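PDB 1E5D: Rubredoxin\:oxygen oxidoreductase from Desulfovibrio gigas, which catalyses the four-electron reduction of one oxygen molecule to two water molecules, using a diiron centre and flavin mononucleotide. Local coordinates for residues I72-I77 against P97-T102; I257-M262 against L286-A291. One frame throughout, in Å; residues are numbered along the deposited sequence.

Interaction 1. Residues I72-I77 against P97-T102; sequences IDYLVI and PEKIFT
Phe101 turns the edge of its ring onto the face of Tyr74. The two planes stand at 85° with centroids 4.8 Å apart, a T-shaped stack in which Phe101 CE2 is the bump, closest to Tyr74 CD1 at 3.3 Å and offset toward the rim of the tyrosine ring. Lys99 CB presses on the same ring obliquely, by CD1 and CE1, 3.6 Å from Tyr74 CD1, where the lysine and tyrosine side chains run side by side. Beyond the stack, Val76 CG2 sits against Phe101 CB at 3.7 Å. Leu75, Ile77 and Ile100 lie on the other face. A chi1 of -66° sets Leu75 CG beside its backbone N, where it lies against Pro97 CB and CG; Leu75 CD1 goes on to Pro97 CG at 3.4 Å. Ile77 CG1 lies alongside Ile100 CG2 at 3.9 Å. Between these two layers the backbones pair as parallel strands, their axes 20° apart, with Lys99 N donating to Asp73 O (3.2 Å) and Leu75 N to Lys99 O (2.9 Å). This pair lies inside the mixed sheet of the beta-lactamase-like domain: strand 46-48 flanks 74-77, and strand 121-124 flanks 99-103. Helices 88-95 and 104-114 cover the Leu75, Ile77 and Ile100 face, Leu88 reaching Leu75 and Ile77, and Met110 reaching Ile77 and Ile100.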
loop_
_atom_site.group_PDB
_atom_site.type_symbol
_atom_site.label_atom_id
_atom_site.label_comp_id
_atom_site.label_asym_id
_atom_site.label_seq_id
_atom_site.Cartn_x
_atom_site.Cartn_y
_atom_site.Cartn_z
ATOM N N ILE A 72 -45.205 3.443 7.943
ATOM C CA ILE A 72 -44.129 4.008 8.751
ATOM C C ILE A 72 -44.268 5.524 8.782
ATOM O O ILE A 72 -44.473 6.145 7.735
ATOM C CB ILE A 72 -42.733 3.646 8.214
ATOM C CG1 ILE A 72 -42.380 2.159 8.317
ATOM C CG2 ILE A 72 -41.674 4.515 8.885
ATOM C CD1 ILE A 72 -41.099 1.811 7.589
ATOM N N ASP A 73 -44.161 6.148 9.954
ATOM C CA ASP A 73 -44.330 7.597 9.968
ATOM C C ASP A 73 -42.983 8.301 10.108
ATOM O O ASP A 73 -42.771 9.373 9.544
ATOM C CB ASP A 73 -45.224 8.064 11.116
ATOM C CG ASP A 73 -46.570 7.383 11.195
ATOM O OD1 ASP A 73 -47.460 7.760 10.400
ATOM O OD2 ASP A 73 -46.724 6.483 12.049
ATOM N N TYR A 74 -42.121 7.671 10.898
ATOM C CA TYR A 74 -40.881 8.308 11.299
ATOM C C TYR A 74 -39.653 7.575 10.775
ATOM O O TYR A 74 -39.590 6.347 10.746
ATOM C CB TYR A 74 -40.788 8.374 12.825
ATOM C CG TYR A 74 -41.699 9.375 13.491
ATOM C CD1 TYR A 74 -42.177 10.490 12.811
ATOM C CD2 TYR A 74 -42.083 9.196 14.816
ATOM C CE1 TYR A 74 -43.013 11.394 13.447
ATOM C CE2 TYR A 74 -42.913 10.093 15.454
ATOM C CZ TYR A 74 -43.377 11.191 14.762
ATOM O OH TYR A 74 -44.206 12.089 15.396
ATOM N N LEU A 75 -38.685 8.392 10.384
ATOM C CA LEU A 75 -37.378 7.883 9.990
ATOM C C LEU A 75 -36.337 8.531 10.887
ATOM O O LEU A 75 -36.246 9.756 10.918
ATOM C CB LEU A 75 -37.091 8.152 8.516
ATOM C CG LEU A 75 -37.992 7.419 7.514
ATOM C CD1 LEU A 75 -37.734 7.897 6.099
ATOM C CD2 LEU A 75 -37.791 5.917 7.630
ATOM N N VAL A 76 -35.574 7.733 11.627
ATOM C CA VAL A 76 -34.523 8.360 12.436
ATOM C C VAL A 76 -33.163 8.070 11.818
ATOM O O VAL A 76 -32.717 6.920 11.809
ATOM C CB VAL A 76 -34.551 7.877 13.893
ATOM C CG1 VAL A 76 -33.294 8.340 14.614
ATOM C CG2 VAL A 76 -35.792 8.378 14.618
ATOM N N ILE A 77 -32.496 9.093 11.287
ATOM C CA ILE A 77 -31.185 8.857 10.683
ATOM C C ILE A 77 -30.070 9.330 11.611
ATOM O O ILE A 77 -29.874 10.522 11.807
ATOM C CB ILE A 77 -31.045 9.542 9.323
ATOM C CG1 ILE A 77 -32.267 9.344 8.427
ATOM C CG2 ILE A 77 -29.787 9.056 8.619
ATOM C CD1 ILE A 77 -32.537 7.870 8.179
ATOM N N PRO A 97 -42.648 9.400 4.718
ATOM C CA PRO A 97 -42.667 9.576 6.172
ATOM C C PRO A 97 -43.117 10.974 6.554
ATOM O O PRO A 97 -42.896 11.951 5.843
ATOM C CB PRO A 97 -41.203 9.376 6.564
ATOM C CG PRO A 97 -40.445 9.771 5.338
ATOM C CD PRO A 97 -41.285 9.309 4.173
ATOM N N GLU A 98 -43.751 11.075 7.714
ATOM C CA GLU A 98 -44.160 12.393 8.200
ATOM C C GLU A 98 -42.933 13.158 8.667
ATOM O O GLU A 98 -42.779 14.362 8.496
ATOM C CB GLU A 98 -45.185 12.209 9.307
ATOM C CG GLU A 98 -45.209 13.302 10.359
ATOM C CD GLU A 98 -46.373 13.104 11.313
ATOM O OE1 GLU A 98 -46.933 11.987 11.337
ATOM O OE2 GLU A 98 -46.713 14.068 12.026
ATOM N N LYS A 99 -42.003 12.418 9.280
ATOM C CA LYS A 99 -40.830 13.126 9.781
ATOM C C LYS A 99 -39.567 12.285 9.715
ATOM O O LYS A 99 -39.514 11.085 9.953
ATOM C CB LYS A 99 -41.082 13.585 11.223
ATOM C CG LYS A 99 -41.536 15.030 11.328
ATOM C CD LYS A 99 -42.484 15.233 12.496
ATOM C CE LYS A 99 -42.399 16.663 13.012
ATOM N NZ LYS A 99 -41.663 17.540 12.055
ATOM N N ILE A 100 -38.499 12.997 9.372
ATOM C CA ILE A 100 -37.175 12.412 9.364
ATOM C C ILE A 100 -36.386 13.009 10.523
ATOM O O ILE A 100 -36.143 14.219 10.495
ATOM C CB ILE A 100 -36.416 12.682 8.058
ATOM C CG1 ILE A 100 -37.090 12.109 6.811
ATOM C CG2 ILE A 100 -34.984 12.176 8.177
ATOM C CD1 ILE A 100 -36.485 12.576 5.506
ATOM N N PHE A 101 -36.032 12.174 11.487
ATOM C CA PHE A 101 -35.248 12.653 12.619
ATOM C C PHE A 101 -33.755 12.390 12.447
ATOM O O PHE A 101 -33.360 11.256 12.181
ATOM C CB PHE A 101 -35.743 12.007 13.918
ATOM C CG PHE A 101 -37.171 12.432 14.238
ATOM C CD1 PHE A 101 -37.412 13.637 14.869
ATOM C CD2 PHE A 101 -38.234 11.619 13.891
ATOM C CE1 PHE A 101 -38.703 14.026 15.155
ATOM C CE2 PHE A 101 -39.526 11.996 14.183
ATOM C CZ PHE A 101 -39.752 13.199 14.816
ATOM N N THR A 102 -32.962 13.443 12.611
ATOM C CA THR A 102 -31.515 13.348 12.542
ATOM C C THR A 102 -30.863 14.357 13.481
ATOM O O THR A 102 -31.467 15.319 13.952
ATOM C CB THR A 102 -30.994 13.562 11.107
ATOM O OG1 THR A 102 -29.625 13.143 11.046
ATOM C CG2 THR A 102 -31.018 15.032 10.731
#

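Interaction 2. Residues I257-M262 against L286-A291. With FMN (flavin mononucleotide), chain C.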
loop_
_atom_site.group_PDB
_atom_site.type_symbol
_atom_site.label_atom_id
_atom_site.label_comp_id
_atom_site.label_asym_id
_atom_site.label_seq_id
_atom_site.Cartn_x
_atom_site.Cartn_y
_atom_site.Cartn_z
ATOM N N ILE A 257 5.809 -6.857 15.324
ATOM C CA ILE A 257 6.868 -6.477 14.405
ATOM C C ILE A 257 6.326 -6.479 12.981
ATOM O O ILE A 257 5.825 -7.492 12.484
ATOM C CB ILE A 257 8.057 -7.443 14.501
ATOM C CG1 ILE A 257 8.705 -7.511 15.884
ATOM C CG2 ILE A 257 9.082 -7.117 13.428
ATOM C CD1 ILE A 257 9.517 -8.772 16.115
ATOM N N PHE A 258 6.391 -5.351 12.280
ATOM C CA PHE A 258 5.946 -5.398 10.882
ATOM C C PHE A 258 7.045 -4.766 10.037
ATOM O O PHE A 258 7.726 -3.827 10.423
ATOM C CB PHE A 258 4.591 -4.762 10.695
ATOM C CG PHE A 258 4.420 -3.267 10.659
ATOM C CD1 PHE A 258 4.607 -2.560 9.483
ATOM C CD2 PHE A 258 4.060 -2.548 11.780
ATOM C CE1 PHE A 258 4.434 -1.193 9.405
ATOM C CE2 PHE A 258 3.886 -1.175 11.716
ATOM C CZ PHE A 258 4.073 -0.483 10.529
ATOM N N TYR A 259 7.218 -5.351 8.864
ATOM C CA TYR A 259 8.317 -5.034 7.981
ATOM C C TYR A 259 7.885 -5.341 6.551
ATOM O O TYR A 259 6.888 -6.028 6.333
ATOM C CB TYR A 259 9.562 -5.874 8.350
ATOM C CG TYR A 259 9.414 -7.279 7.787
ATOM C CD1 TYR A 259 8.530 -8.172 8.385
ATOM C CD2 TYR A 259 10.131 -7.720 6.677
ATOM C CE1 TYR A 259 8.370 -9.460 7.897
ATOM C CE2 TYR A 259 9.970 -8.998 6.178
ATOM C CZ TYR A 259 9.085 -9.869 6.793
ATOM O OH TYR A 259 8.947 -11.137 6.281
ATOM N N ASP A 260 8.699 -4.881 5.621
ATOM C CA ASP A 260 8.718 -5.366 4.253
ATOM C C ASP A 260 10.185 -5.481 3.851
ATOM O O ASP A 260 11.074 -5.000 4.558
ATOM C CB ASP A 260 7.928 -4.478 3.310
ATOM C CG ASP A 260 7.512 -5.211 2.049
ATOM O OD1 ASP A 260 7.908 -6.386 1.888
ATOM O OD2 ASP A 260 6.806 -4.617 1.217
ATOM N N SER A 261 10.452 -6.144 2.736
ATOM C CA SER A 261 11.843 -6.429 2.379
ATOM C C SER A 261 11.938 -6.831 0.920
ATOM O O SER A 261 10.971 -7.362 0.363
ATOM C CB SER A 261 12.361 -7.539 3.285
ATOM O OG SER A 261 13.709 -7.851 2.982
ATOM N N MET A 262 13.075 -6.586 0.277
ATOM C CA MET A 262 13.194 -7.054 -1.107
ATOM C C MET A 262 14.073 -8.297 -1.161
ATOM O O MET A 262 13.687 -9.268 -1.806
ATOM C CB MET A 262 13.742 -5.970 -2.040
ATOM C CG MET A 262 12.980 -4.660 -1.912
ATOM S SD MET A 262 13.818 -3.259 -2.668
ATOM C CE MET A 262 14.881 -2.741 -1.314
ATOM N N LEU A 286 4.864 -11.266 14.329
ATOM C CA LEU A 286 5.732 -10.946 13.210
ATOM C C LEU A 286 4.928 -10.863 11.916
ATOM O O LEU A 286 4.518 -11.883 11.361
ATOM C CB LEU A 286 6.843 -11.995 13.069
ATOM C CG LEU A 286 7.878 -11.730 11.973
ATOM C CD1 LEU A 286 8.322 -10.276 12.013
ATOM C CD2 LEU A 286 9.079 -12.644 12.112
ATOM N N MET A 287 4.685 -9.661 11.403
ATOM C CA MET A 287 3.797 -9.508 10.258
ATOM C C MET A 287 4.450 -8.843 9.052
ATOM O O MET A 287 4.916 -7.711 9.116
ATOM C CB MET A 287 2.559 -8.697 10.695
ATOM C CG MET A 287 1.996 -9.219 12.015
ATOM S SD MET A 287 0.583 -8.267 12.613
ATOM C CE MET A 287 -0.706 -8.985 11.601
ATOM N N TRP A 288 4.464 -9.556 7.937
ATOM C CA TRP A 288 4.929 -9.106 6.639
ATOM C C TRP A 288 3.883 -8.262 5.925
ATOM O O TRP A 288 2.764 -8.719 5.695
ATOM C CB TRP A 288 5.269 -10.340 5.803
ATOM C CG TRP A 288 5.939 -10.072 4.497
ATOM C CD1 TRP A 288 6.698 -8.986 4.193
ATOM C CD2 TRP A 288 5.921 -10.888 3.323
ATOM N NE1 TRP A 288 7.152 -9.075 2.900
ATOM C CE2 TRP A 288 6.692 -10.233 2.345
ATOM C CE3 TRP A 288 5.334 -12.112 2.990
ATOM C CZ2 TRP A 288 6.895 -10.747 1.060
ATOM C CZ3 TRP A 288 5.534 -12.623 1.720
ATOM C CH2 TRP A 288 6.308 -11.946 0.764
ATOM N N CYS A 289 4.204 -7.029 5.557
ATOM C CA CYS A 289 3.236 -6.179 4.876
ATOM C C CYS A 289 2.759 -6.748 3.551
ATOM O O CYS A 289 1.702 -6.381 3.042
ATOM C CB CYS A 289 3.828 -4.787 4.595
ATOM S SG CYS A 289 4.067 -3.815 6.090
ATOM N N LYS A 290 3.521 -7.648 2.936
ATOM C CA LYS A 290 3.032 -8.175 1.657
ATOM C C LYS A 290 1.973 -9.249 1.886
ATOM O O LYS A 290 1.251 -9.568 0.945
ATOM C CB LYS A 290 4.183 -8.736 0.834
ATOM C CG LYS A 290 4.480 -8.019 -0.463
ATOM C CD LYS A 290 5.622 -7.036 -0.338
ATOM C CE LYS A 290 6.501 -7.056 -1.580
ATOM N NZ LYS A 290 7.938 -6.941 -1.192
ATOM N N ALA A 291 1.871 -9.778 3.096
ATOM C CA ALA A 291 0.939 -10.823 3.479
ATOM C C ALA A 291 -0.150 -10.351 4.428
ATOM O O ALA A 291 -1.121 -11.054 4.704
ATOM C CB ALA A 291 1.703 -11.963 4.160
HETATM N N1 FMN C . 20.009 1.444 -0.478
HETATM C C2 FMN C . 20.277 2.697 -0.137
HETATM O O2 FMN C . 21.154 2.986 0.632
HETATM N N3 FMN C . 19.528 3.787 -0.658
HETATM C C4 FMN C . 18.768 3.624 -1.801
HETATM O O4 FMN C . 18.123 4.581 -2.189
HETATM C C4A FMN C . 18.507 2.253 -2.214
HETATM N N5 FMN C . 17.498 1.976 -3.071
HETATM C C5A FMN C . 17.523 0.728 -3.647
HETATM C C6 FMN C . 16.556 0.451 -4.648
HETATM C C7 FMN C . 16.341 -0.831 -5.093
HETATM C C7M FMN C . 15.123 -1.135 -5.923
HETATM C C8 FMN C . 17.081 -1.930 -4.505
HETATM C C8M FMN C . 17.021 -3.304 -5.133
HETATM C C9 FMN C . 18.170 -1.636 -3.669
HETATM C C9A FMN C . 18.246 -0.365 -3.096
HETATM N N10 FMN C . 19.055 -0.070 -1.955
HETATM C C10 FMN C . 19.249 1.184 -1.562
HETATM C "C1'" FMN C . 19.860 -1.183 -1.398
HETATM C "C2'" FMN C . 19.023 -2.026 -0.402
HETATM O "O2'" FMN C . 18.595 -1.216 0.686
HETATM C "C3'" FMN C . 19.963 -3.116 0.090
HETATM O "O3'" FMN C . 20.012 -4.094 -0.946
HETATM C "C4'" FMN C . 19.430 -3.773 1.366
HETATM O "O4'" FMN C . 20.323 -4.818 1.784
HETATM C "C5'" FMN C . 18.056 -4.321 1.048
HETATM O "O5'" FMN C . 17.480 -5.027 2.328
HETATM P P FMN C . 16.460 -6.153 2.214
HETATM O O1P FMN C . 15.752 -6.217 3.569
HETATM O O2P FMN C . 15.625 -6.003 1.108
HETATM O O3P FMN C . 17.159 -7.417 2.006
#
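Tyr259 lays its ring against Trp288 and Leu286; with Leu286 and Asp260 it has the most surface buried here. A chi1 of 79° puts Tyr259 CG between its backbone N and carbonyl carbon, and the ring beyond lies over the neighbouring strand. Its plane and that of the five-membered ring of Trp288 are 19° apart, but with centroids 4.9 Å distant they barely overlap; Tyr259 CZ touches Trp288 CD1 at 3.6 Å. Leu286 CD1 approaches Tyr259 CE1 at 4.2 Å and packs more closely on Ile257 CG2, at 3.5 Å.

Three donors grip Asp260 OD1. Trp288 NE1 (3.0 Å) and Ser261 N (2.7 Å) come to OD1 from opposite sides of the carboxylate plane, well out of it, whereas Lys290 NZ forms a salt bridge to OD1 at 3.1 Å from the syn side. This convergence would favour a charged carboxylate. Lys290 NZ also bonds Gly25 O of the second subunit, so the ion pair adjoins the dimer interface.

Beyond the aspartate, Ser261 OG bonds FMN O1P at 2.7 Å and Met262 N bonds FMN O2P, placing the phosphate at the strand's C-terminal end, as in flavodoxins. The axes of strands 257-259 and 286-288 lie 19° apart, and Met287 N to Ile257 O and Cys289 N to Tyr259 O tie them in parallel. They form a beta-alpha-beta unit, with 283-288 at the sheet's edge and 306-310 beyond 254-259. Crossover helix 265-279 packs on Ile257, Tyr259 and Leu286; helix 320-331 covers Phe258 and Asp260.

Both contacts pair parallel strands joined through helical connections, but they belong to different domains. Interaction 1 comes first along the chain, in the beta-lactamase-like part, and closes before interaction 2 opens in the flavodoxin part. Their centres are 48 Å apart and their nearest atoms about 34 Å, on opposite sides of the chain's centre, so neither touches the other. The Ile77 side chain of interaction 1 is about 10 Å from the bound diiron centre, whereas interaction 2 holds two residues that bind the FMN phosphate. A flavin also lies beside the diiron site, about 14 Å from Ile77, consistent with the two modules meeting across the dimer.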